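Local coordinates for interferon (Danio rerio, PDB 3PIV), which probably acts as a secreted type I interferon, a helical cytokine that binds cell-surface receptors in antiviral defence, at residues Ala29-Pro34 against Arg141-Ser146; Leu55-Asp60 against Ser111-Ile116. All coordinates share one frame; numbering follows the deposited sequence.

Contact 1: Ala29-Pro34 against Arg141-Ser146; sequences ADLETP and RRVVKS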
ATOM      1  N   ALA A  29      -6.284   2.341  15.301  1.00 22.59           N
ATOM      2  CA  ALA A  29      -5.648   3.365  16.119  1.00 24.08           C
ATOM      3  C   ALA A  29      -5.751   4.735  15.432  1.00 28.40           C
ATOM      4  O   ALA A  29      -6.005   4.823  14.230  1.00 24.19           O
ATOM      5  CB  ALA A  29      -4.193   3.014  16.388  1.00 20.90           C
ATOM      6  N   ASP A  30      -5.569   5.807  16.197  1.00 25.30           N
ATOM      7  CA  ASP A  30      -5.560   7.139  15.605  1.00 30.62           C
ATOM      8  C   ASP A  30      -4.340   7.286  14.697  1.00 32.76           C
ATOM      9  O   ASP A  30      -3.255   6.772  15.004  1.00 33.08           O
ATOM     10  CB  ASP A  30      -5.550   8.216  16.689  1.00 34.74           C
ATOM     11  CG  ASP A  30      -6.869   8.311  17.432  1.00 36.54           C
ATOM     12  OD1 ASP A  30      -7.938   8.202  16.793  1.00 29.71           O
ATOM     13  OD2 ASP A  30      -6.840   8.505  18.661  1.00 42.77           O
ATOM     14  N   LEU A  31      -4.511   7.974  13.574  1.00 26.67           N
ATOM     15  CA  LEU A  31      -3.392   8.189  12.665  1.00 27.14           C
ATOM     16  C   LEU A  31      -2.438   9.161  13.325  1.00 33.02           C
ATOM     17  O   LEU A  31      -2.702  10.368  13.352  1.00 33.70           O
ATOM     18  CB  LEU A  31      -3.873   8.773  11.333  1.00 29.56           C
ATOM     19  CG  LEU A  31      -3.026   8.566  10.064  1.00 32.16           C
ATOM     20  CD1 LEU A  31      -3.082   9.792   9.169  1.00 29.66           C
ATOM     21  CD2 LEU A  31      -1.588   8.218  10.370  1.00 27.77           C
ATOM     22  N   GLU A  32      -1.333   8.640  13.856  1.00 27.91           N
ATOM     23  CA  GLU A  32      -0.326   9.479  14.501  1.00 30.21           C
ATOM     24  C   GLU A  32       1.055   9.275  13.878  1.00 32.01           C
ATOM     25  O   GLU A  32       2.090   9.516  14.504  1.00 30.12           O
ATOM     26  CB  GLU A  32      -0.313   9.225  16.013  1.00 34.36           C
ATOM     27  CG  GLU A  32      -1.538   9.830  16.733  1.00 40.71           C
ATOM     28  CD  GLU A  32      -1.666   9.399  18.194  1.00 54.47           C
ATOM     29  OE1 GLU A  32      -0.837   8.582  18.667  1.00 51.94           O
ATOM     30  OE2 GLU A  32      -2.610   9.878  18.868  1.00 55.29           O
ATOM     31  N   THR A  33       1.049   8.841  12.623  1.00 30.35           N
ATOM     32  CA  THR A  33       2.270   8.545  11.883  1.00 29.01           C
ATOM     33  C   THR A  33       2.251   9.274  10.536  1.00 27.58           C
ATOM     34  O   THR A  33       1.194   9.445   9.930  1.00 24.37           O
ATOM     35  CB  THR A  33       2.395   7.022  11.652  1.00 27.50           C
ATOM     36  OG1 THR A  33       2.438   6.348  12.916  1.00 25.10           O
ATOM     37  CG2 THR A  33       3.642   6.677  10.832  1.00 22.91           C
ATOM     38  N   PRO A  34       3.427   9.707  10.069  1.00 28.95           N
ATOM     39  CA  PRO A  34       3.582  10.406   8.789  1.00 31.35           C
ATOM     40  C   PRO A  34       2.990   9.637   7.604  1.00 27.49           C
ATOM     41  O   PRO A  34       3.030   8.404   7.566  1.00 23.05           O
ATOM     42  CB  PRO A  34       5.100  10.509   8.637  1.00 29.98           C
ATOM     43  CG  PRO A  34       5.607  10.520  10.047  1.00 29.18           C
ATOM     44  CD  PRO A  34       4.698   9.618  10.810  1.00 27.75           C
ATOM     45  N   ARG A 141      -0.761  -0.278  10.440  1.00 13.48           N
ATOM     46  CA  ARG A 141      -2.075  -0.672   9.967  1.00 15.46           C
ATOM     47  C   ARG A 141      -2.963   0.551   9.642  1.00 18.89           C
ATOM     48  O   ARG A 141      -3.617   0.606   8.589  1.00 16.49           O
ATOM     49  CB  ARG A 141      -2.727  -1.569  11.012  1.00 13.42           C
ATOM     50  CG  ARG A 141      -4.103  -2.035  10.671  1.00 17.37           C
ATOM     51  CD  ARG A 141      -4.533  -3.096  11.650  1.00 21.71           C
ATOM     52  NE  ARG A 141      -5.926  -3.468  11.474  1.00 28.11           N
ATOM     53  CZ  ARG A 141      -6.868  -3.287  12.391  1.00 23.96           C
ATOM     54  NH1 ARG A 141      -6.558  -2.742  13.555  1.00 25.84           N
ATOM     55  NH2 ARG A 141      -8.112  -3.670  12.145  1.00 23.93           N
ATOM     56  N   ARG A 142      -2.984   1.533  10.534  1.00 14.69           N
ATOM     57  CA  ARG A 142      -3.768   2.742  10.262  1.00 17.14           C
ATOM     58  C   ARG A 142      -3.226   3.454   9.015  1.00 19.16           C
ATOM     59  O   ARG A 142      -4.003   3.901   8.177  1.00 17.77           O
ATOM     60  CB  ARG A 142      -3.781   3.687  11.460  1.00 18.09           C
ATOM     61  CG  ARG A 142      -4.562   5.012  11.214  1.00 22.99           C
ATOM     62  CD  ARG A 142      -5.989   4.755  10.753  1.00 22.71           C
ATOM     63  NE  ARG A 142      -6.714   5.976  10.379  1.00 26.67           N
ATOM     64  CZ  ARG A 142      -6.637   6.560   9.184  1.00 27.71           C
ATOM     65  NH1 ARG A 142      -5.856   6.049   8.238  1.00 23.67           N
ATOM     66  NH2 ARG A 142      -7.334   7.666   8.931  1.00 32.21           N
ATOM     67  N   VAL A 143      -1.900   3.518   8.880  1.00 15.31           N
ATOM     68  CA  VAL A 143      -1.260   4.156   7.722  1.00 15.81           C
ATOM     69  C   VAL A 143      -1.626   3.456   6.407  1.00 15.13           C
ATOM     70  O   VAL A 143      -1.955   4.109   5.425  1.00 12.76           O
ATOM     71  CB  VAL A 143       0.286   4.229   7.862  1.00 16.68           C
ATOM     72  CG1 VAL A 143       0.947   4.471   6.506  1.00 15.01           C
ATOM     73  CG2 VAL A 143       0.686   5.324   8.851  1.00 22.13           C
ATOM     74  N   VAL A 144      -1.585   2.126   6.408  1.00 13.85           N
ATOM     75  CA  VAL A 144      -1.924   1.338   5.223  1.00 12.68           C
ATOM     76  C   VAL A 144      -3.374   1.581   4.796  1.00 13.31           C
ATOM     77  O   VAL A 144      -3.682   1.626   3.602  1.00 12.30           O
ATOM     78  CB  VAL A 144      -1.695  -0.165   5.467  1.00 12.29           C
ATOM     79  CG1 VAL A 144      -2.352  -1.003   4.375  1.00 14.50           C
ATOM     80  CG2 VAL A 144      -0.210  -0.454   5.533  1.00 11.92           C
ATOM     81  N   LYS A 145      -4.260   1.731   5.777  1.00 13.29           N
ATOM     82  CA  LYS A 145      -5.643   2.124   5.496  1.00 17.05           C
ATOM     83  C   LYS A 145      -5.666   3.406   4.674  1.00 14.06           C
ATOM     84  O   LYS A 145      -6.366   3.495   3.674  1.00 13.44           O
ATOM     85  CB  LYS A 145      -6.444   2.321   6.783  1.00 12.47           C
ATOM     86  CG  LYS A 145      -7.914   2.726   6.531  1.00 21.69           C
ATOM     87  CD  LYS A 145      -8.653   3.016   7.829  1.00 22.70           C
ATOM     88  CE  LYS A 145     -10.150   3.185   7.604  1.00 24.76           C
ATOM     89  NZ  LYS A 145     -10.870   3.343   8.897  1.00 27.50           N
ATOM     90  N   SER A 146      -4.884   4.398   5.090  1.00 16.71           N
ATOM     91  CA  SER A 146      -4.813   5.642   4.330  1.00 15.97           C
ATOM     92  C   SER A 146      -4.274   5.472   2.903  1.00 15.02           C
ATOM     93  O   SER A 146      -4.735   6.136   1.988  1.00 14.08           O
ATOM     94  CB  SER A 146      -4.033   6.712   5.089  1.00 17.77           C
ATOM     95  OG  SER A 146      -4.886   7.348   6.028  1.00 25.86           O
TER
HETATM   96  O   HOH W   1      -8.066   6.840  12.583  1.00 34.72           O

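Contact 2: Leu55-Asp60 against Ser111-Ile116; sequences LVLTLD and SYEIRI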
ATOM      1  N   LEU A  55       0.897   2.647  -8.606  1.00 14.19           N
ATOM      2  CA  LEU A  55       0.040   1.700  -7.911  1.00 18.20           C
ATOM      3  C   LEU A  55       0.804   0.388  -7.689  1.00 16.16           C
ATOM      4  O   LEU A  55       0.742  -0.187  -6.608  1.00 14.89           O
ATOM      5  CB  LEU A  55      -1.253   1.458  -8.669  1.00 15.13           C
ATOM      6  CG  LEU A  55      -2.256   2.605  -8.591  1.00 20.51           C
ATOM      7  CD1 LEU A  55      -3.400   2.351  -9.552  1.00 14.41           C
ATOM      8  CD2 LEU A  55      -2.775   2.786  -7.158  1.00 18.05           C
ATOM      9  N   VAL A  56       1.541  -0.054  -8.700  1.00 13.35           N
ATOM     10  CA  VAL A  56       2.319  -1.280  -8.564  1.00 16.76           C
ATOM     11  C   VAL A  56       3.377  -1.128  -7.490  1.00 12.94           C
ATOM     12  O   VAL A  56       3.505  -1.999  -6.641  1.00 12.93           O
ATOM     13  CB  VAL A  56       3.000  -1.714  -9.862  1.00 15.64           C
ATOM     14  CG1 VAL A  56       3.945  -2.916  -9.598  1.00 14.19           C
ATOM     15  CG2 VAL A  56       1.961  -2.076 -10.889  1.00 16.01           C
ATOM     16  N   LEU A  57       4.118  -0.020  -7.525  1.00 12.41           N
ATOM     17  CA  LEU A  57       5.153   0.241  -6.533  1.00 12.92           C
ATOM     18  C   LEU A  57       4.593   0.207  -5.121  1.00 14.91           C
ATOM     19  O   LEU A  57       5.131  -0.478  -4.256  1.00 15.88           O
ATOM     20  CB  LEU A  57       5.831   1.596  -6.781  1.00 19.13           C
ATOM     21  CG  LEU A  57       6.801   1.672  -7.960  1.00 16.44           C
ATOM     22  CD1 LEU A  57       7.216   3.091  -8.156  1.00 16.53           C
ATOM     23  CD2 LEU A  57       8.027   0.749  -7.744  1.00 17.78           C
ATOM     24  N   THR A  58       3.506   0.942  -4.901  1.00 10.99           N
ATOM     25  CA  THR A  58       2.897   1.033  -3.585  1.00 14.92           C
ATOM     26  C   THR A  58       2.291  -0.299  -3.106  1.00 14.30           C
ATOM     27  O   THR A  58       2.468  -0.694  -1.944  1.00 14.71           O
ATOM     28  CB  THR A  58       1.844   2.177  -3.527  1.00 12.42           C
ATOM     29  OG1 THR A  58       2.385   3.358  -4.141  1.00 12.85           O
ATOM     30  CG2 THR A  58       1.511   2.485  -2.091  1.00 13.30           C
ATOM     31  N   LEU A  59       1.586  -0.991  -3.995  1.00 13.58           N
ATOM     32  CA  LEU A  59       1.044  -2.295  -3.645  1.00 13.97           C
ATOM     33  C   LEU A  59       2.170  -3.202  -3.169  1.00 11.02           C
ATOM     34  O   LEU A  59       2.055  -3.912  -2.172  1.00 13.45           O
ATOM     35  CB  LEU A  59       0.331  -2.932  -4.850  1.00 13.01           C
ATOM     36  CG  LEU A  59      -1.056  -2.388  -5.237  1.00 14.00           C
ATOM     37  CD1 LEU A  59      -1.419  -2.909  -6.603  1.00 16.07           C
ATOM     38  CD2 LEU A  59      -2.150  -2.757  -4.221  1.00 12.48           C
ATOM     39  N   ASP A  60       3.277  -3.170  -3.884  1.00 10.55           N
ATOM     40  CA  ASP A  60       4.349  -4.098  -3.577  1.00 15.36           C
ATOM     41  C   ASP A  60       4.990  -3.737  -2.246  1.00 12.17           C
ATOM     42  O   ASP A  60       5.387  -4.626  -1.495  1.00 11.87           O
ATOM     43  CB  ASP A  60       5.383  -4.147  -4.698  1.00 12.90           C
ATOM     44  CG  ASP A  60       4.912  -4.949  -5.915  1.00 16.79           C
ATOM     45  OD1 ASP A  60       3.841  -5.579  -5.884  1.00 14.73           O
ATOM     46  OD2 ASP A  60       5.634  -4.933  -6.928  1.00 19.08           O
ATOM     47  N   SER A 111      10.527  10.632  -9.373  1.00 22.53           N
ATOM     48  CA  SER A 111      10.550  11.087  -7.998  1.00 24.60           C
ATOM     49  C   SER A 111       9.509  10.347  -7.153  1.00 20.20           C
ATOM     50  O   SER A 111       9.685  10.183  -5.947  1.00 26.54           O
ATOM     51  CB  SER A 111      10.313  12.593  -7.935  1.00 24.23           C
ATOM     52  OG  SER A 111       9.013  12.911  -8.388  1.00 31.38           O
ATOM     53  N   TYR A 112       8.431   9.884  -7.772  1.00 17.85           N
ATOM     54  CA  TYR A 112       7.434   9.157  -6.994  1.00 20.35           C
ATOM     55  C   TYR A 112       7.955   7.817  -6.471  1.00 20.27           C
ATOM     56  O   TYR A 112       7.633   7.425  -5.356  1.00 19.02           O
ATOM     57  CB  TYR A 112       6.094   9.015  -7.725  1.00 18.68           C
ATOM     58  CG  TYR A 112       6.124   8.345  -9.084  1.00 17.94           C
ATOM     59  CD1 TYR A 112       6.208   6.957  -9.204  1.00 18.80           C
ATOM     60  CD2 TYR A 112       6.020   9.100 -10.248  1.00 19.09           C
ATOM     61  CE1 TYR A 112       6.207   6.351 -10.456  1.00 20.81           C
ATOM     62  CE2 TYR A 112       6.026   8.511 -11.489  1.00 22.46           C
ATOM     63  CZ  TYR A 112       6.117   7.135 -11.594  1.00 23.45           C
ATOM     64  OH  TYR A 112       6.123   6.559 -12.845  1.00 18.35           O
ATOM     65  N   GLU A 113       8.780   7.131  -7.258  1.00 19.52           N
ATOM     66  CA  GLU A 113       9.383   5.877  -6.795  1.00 18.92           C
ATOM     67  C   GLU A 113      10.336   6.121  -5.628  1.00 20.79           C
ATOM     68  O   GLU A 113      10.343   5.387  -4.643  1.00 20.67           O
ATOM     69  CB  GLU A 113      10.116   5.167  -7.938  1.00 20.64           C
ATOM     70  CG  GLU A 113      10.866   3.912  -7.486  1.00 21.04           C
ATOM     71  CD  GLU A 113      11.582   3.194  -8.624  1.00 24.13           C
ATOM     72  OE1 GLU A 113      11.217   3.407  -9.798  1.00 31.87           O
ATOM     73  OE2 GLU A 113      12.503   2.404  -8.340  1.00 32.07           O
ATOM     74  N   ILE A 114      11.138   7.168  -5.740  1.00 19.26           N
ATOM     75  CA  ILE A 114      12.028   7.563  -4.660  1.00 16.32           C
ATOM     76  C   ILE A 114      11.272   7.944  -3.377  1.00 19.03           C
ATOM     77  O   ILE A 114      11.592   7.460  -2.291  1.00 19.18           O
ATOM     78  CB  ILE A 114      12.935   8.740  -5.110  1.00 21.07           C
ATOM     79  CG1 ILE A 114      13.782   8.316  -6.328  1.00 23.83           C
ATOM     80  CG2 ILE A 114      13.788   9.207  -3.947  1.00 22.48           C
ATOM     81  CD1 ILE A 114      14.635   9.403  -6.945  1.00 19.78           C
ATOM     82  N   ARG A 115      10.265   8.806  -3.503  1.00 18.10           N
ATOM     83  CA  ARG A 115       9.517   9.280  -2.344  1.00 20.32           C
ATOM     84  C   ARG A 115       8.716   8.165  -1.679  1.00 17.65           C
ATOM     85  O   ARG A 115       8.752   8.034  -0.461  1.00 16.85           O
ATOM     86  CB  ARG A 115       8.603  10.450  -2.731  1.00 18.77           C
ATOM     87  CG  ARG A 115       9.355  11.617  -3.391  1.00 25.30           C
ATOM     88  CD  ARG A 115       8.409  12.693  -3.950  1.00 24.26           C
ATOM     89  NE  ARG A 115       7.593  13.316  -2.907  1.00 29.87           N
ATOM     90  CZ  ARG A 115       6.765  14.339  -3.105  1.00 24.49           C
ATOM     91  NH1 ARG A 115       6.642  14.865  -4.304  1.00 26.51           N
ATOM     92  NH2 ARG A 115       6.067  14.837  -2.101  1.00 19.73           N
ATOM     93  N   ILE A 116       8.003   7.361  -2.469  1.00 16.87           N
ATOM     94  CA  ILE A 116       7.221   6.268  -1.884  1.00 13.41           C
ATOM     95  C   ILE A 116       8.122   5.253  -1.170  1.00 17.00           C
ATOM     96  O   ILE A 116       7.792   4.772  -0.083  1.00 16.49           O
ATOM     97  CB  ILE A 116       6.271   5.574  -2.908  1.00 17.74           C
ATOM     98  CG1 ILE A 116       5.207   4.751  -2.176  1.00 13.71           C
ATOM     99  CG2 ILE A 116       7.052   4.685  -3.909  1.00 19.01           C
ATOM    100  CD1 ILE A 116       4.305   5.546  -1.264  1.00 18.14           C
TER

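Contact 1: Ala29-Pro34 against Arg141-Ser146
The Arg142 guanidinium is sandwiched between two aliphatic groups: Leu31 CB sits 4.0 Å above the centre of one face, and Lys145 CD, three residues further along the same helix, covers the opposite face nearer its rim. Two polar partners hold the group at its edge. NH1 donates to Ser146 OG at 2.7 Å, with an N-H...O angle of 152° and the oxygen close to the guanidinium plane; NE donates in plane to a water 2.7 Å away, which passes a weak bond on to Ala29 O. Arg142 CG, anti to the backbone N (chi1 178°), lies 3.3 Å from Ala29 O; the bend at chi2 (55°) then turns the chain so that the head runs forward along its helix to Ser146. Leu31 crosses this side chain at about a right angle. Further along the loop, Val143 CG2 touches Thr33 CB at 3.7 Å and Leu31 CD2 at 4.0 Å, while Thr33 OG1 is hydrogen-bonded to Gln139 OE1 of helix 134-158. Gln139 also bonds Glu32 N and Asp30 O, fixing the loop backbone. With no direct hydrogen bond between the segments, 29-34 lies across helix 134-158 as part of the long loop after the first helix of a type I interferon bundle.

Contact 2: Leu55-Asp60 against Ser111-Ile116
Leu57 is directed at the facing helix, and its CD1 makes the closest approach. CG stands anti to the carbonyl carbon (chi1 -74°), and the chain continues extended, bringing CD1 to 3.6 Å from Glu113 CB and almost as near Glu113 CA. Glu113, with CG anti to its own N and the chain running on straight, crosses Leu57 at about a right angle, so its aliphatic part borders the methyl. The same CD1 meets Tyr112 at the ring edge, near the ring plane, 4.1 Å from CE1. Tyr112 CG takes the crowded position between backbone N and carbonyl carbon (chi1 57°), which sends the ring back toward the start of helix 48-66, where OH is hydrogen-bonded to Asp50. Leu57 CD1 is thus bordered by the Tyr112 edge and the base of Glu113. No hydrogen bond spans the two segments.

Helices 48-66 and 111-129 run parallel here: the axes of the two short segments approach to 10.3 Å and are inclined by 14°. In the type I interferon fold helix 111-129 is the additional helix beside the four-helix core, and it shares the direction of core helix 48-66 because the intervening helix 79-101 runs back the other way.

One turn on, Ile116 packs beside Thr58. Its CG1 is anti to the backbone N and lies 3.7 Å from Thr58 OG1, the two side chains crossing at about a right angle; this is a van der Waals approach, the hydroxyl being hydrogen-bonded to Phe54 O within its own helix. Phe54 and His61 touch Ile116, and Thr58 is also covered by Tyr40 of helix 37-44 and by His147 and Met151 of helix 134-158. Ile116 CG2 comes looser, 4.4 Å from Leu57 CB.

How the contacts relate
From the N terminus, the chain leaves helix 10-23 and enters the loop holding 29-34, the first half of contact 1. It then passes through helix 37-44 into helix 48-66, which carries the first half of contact 2. After helix 79-101 and a loop, 111-116 at the start of helix 111-129 closes contact 2 across 50 residues. Helix 134-158 follows next, and 141-146 closes contact 1, so the shorter closure lies wholly within the longer one. The contacts do not touch, their centres being about 18 Å apart. Contact 1 ties the early loop to the last helix; contact 2 joins two parallel helices in the interior. Helix 111-129 belongs to contact 2 and, further along, reaches contact 1 through Leu123, which touches Thr33 and Val143.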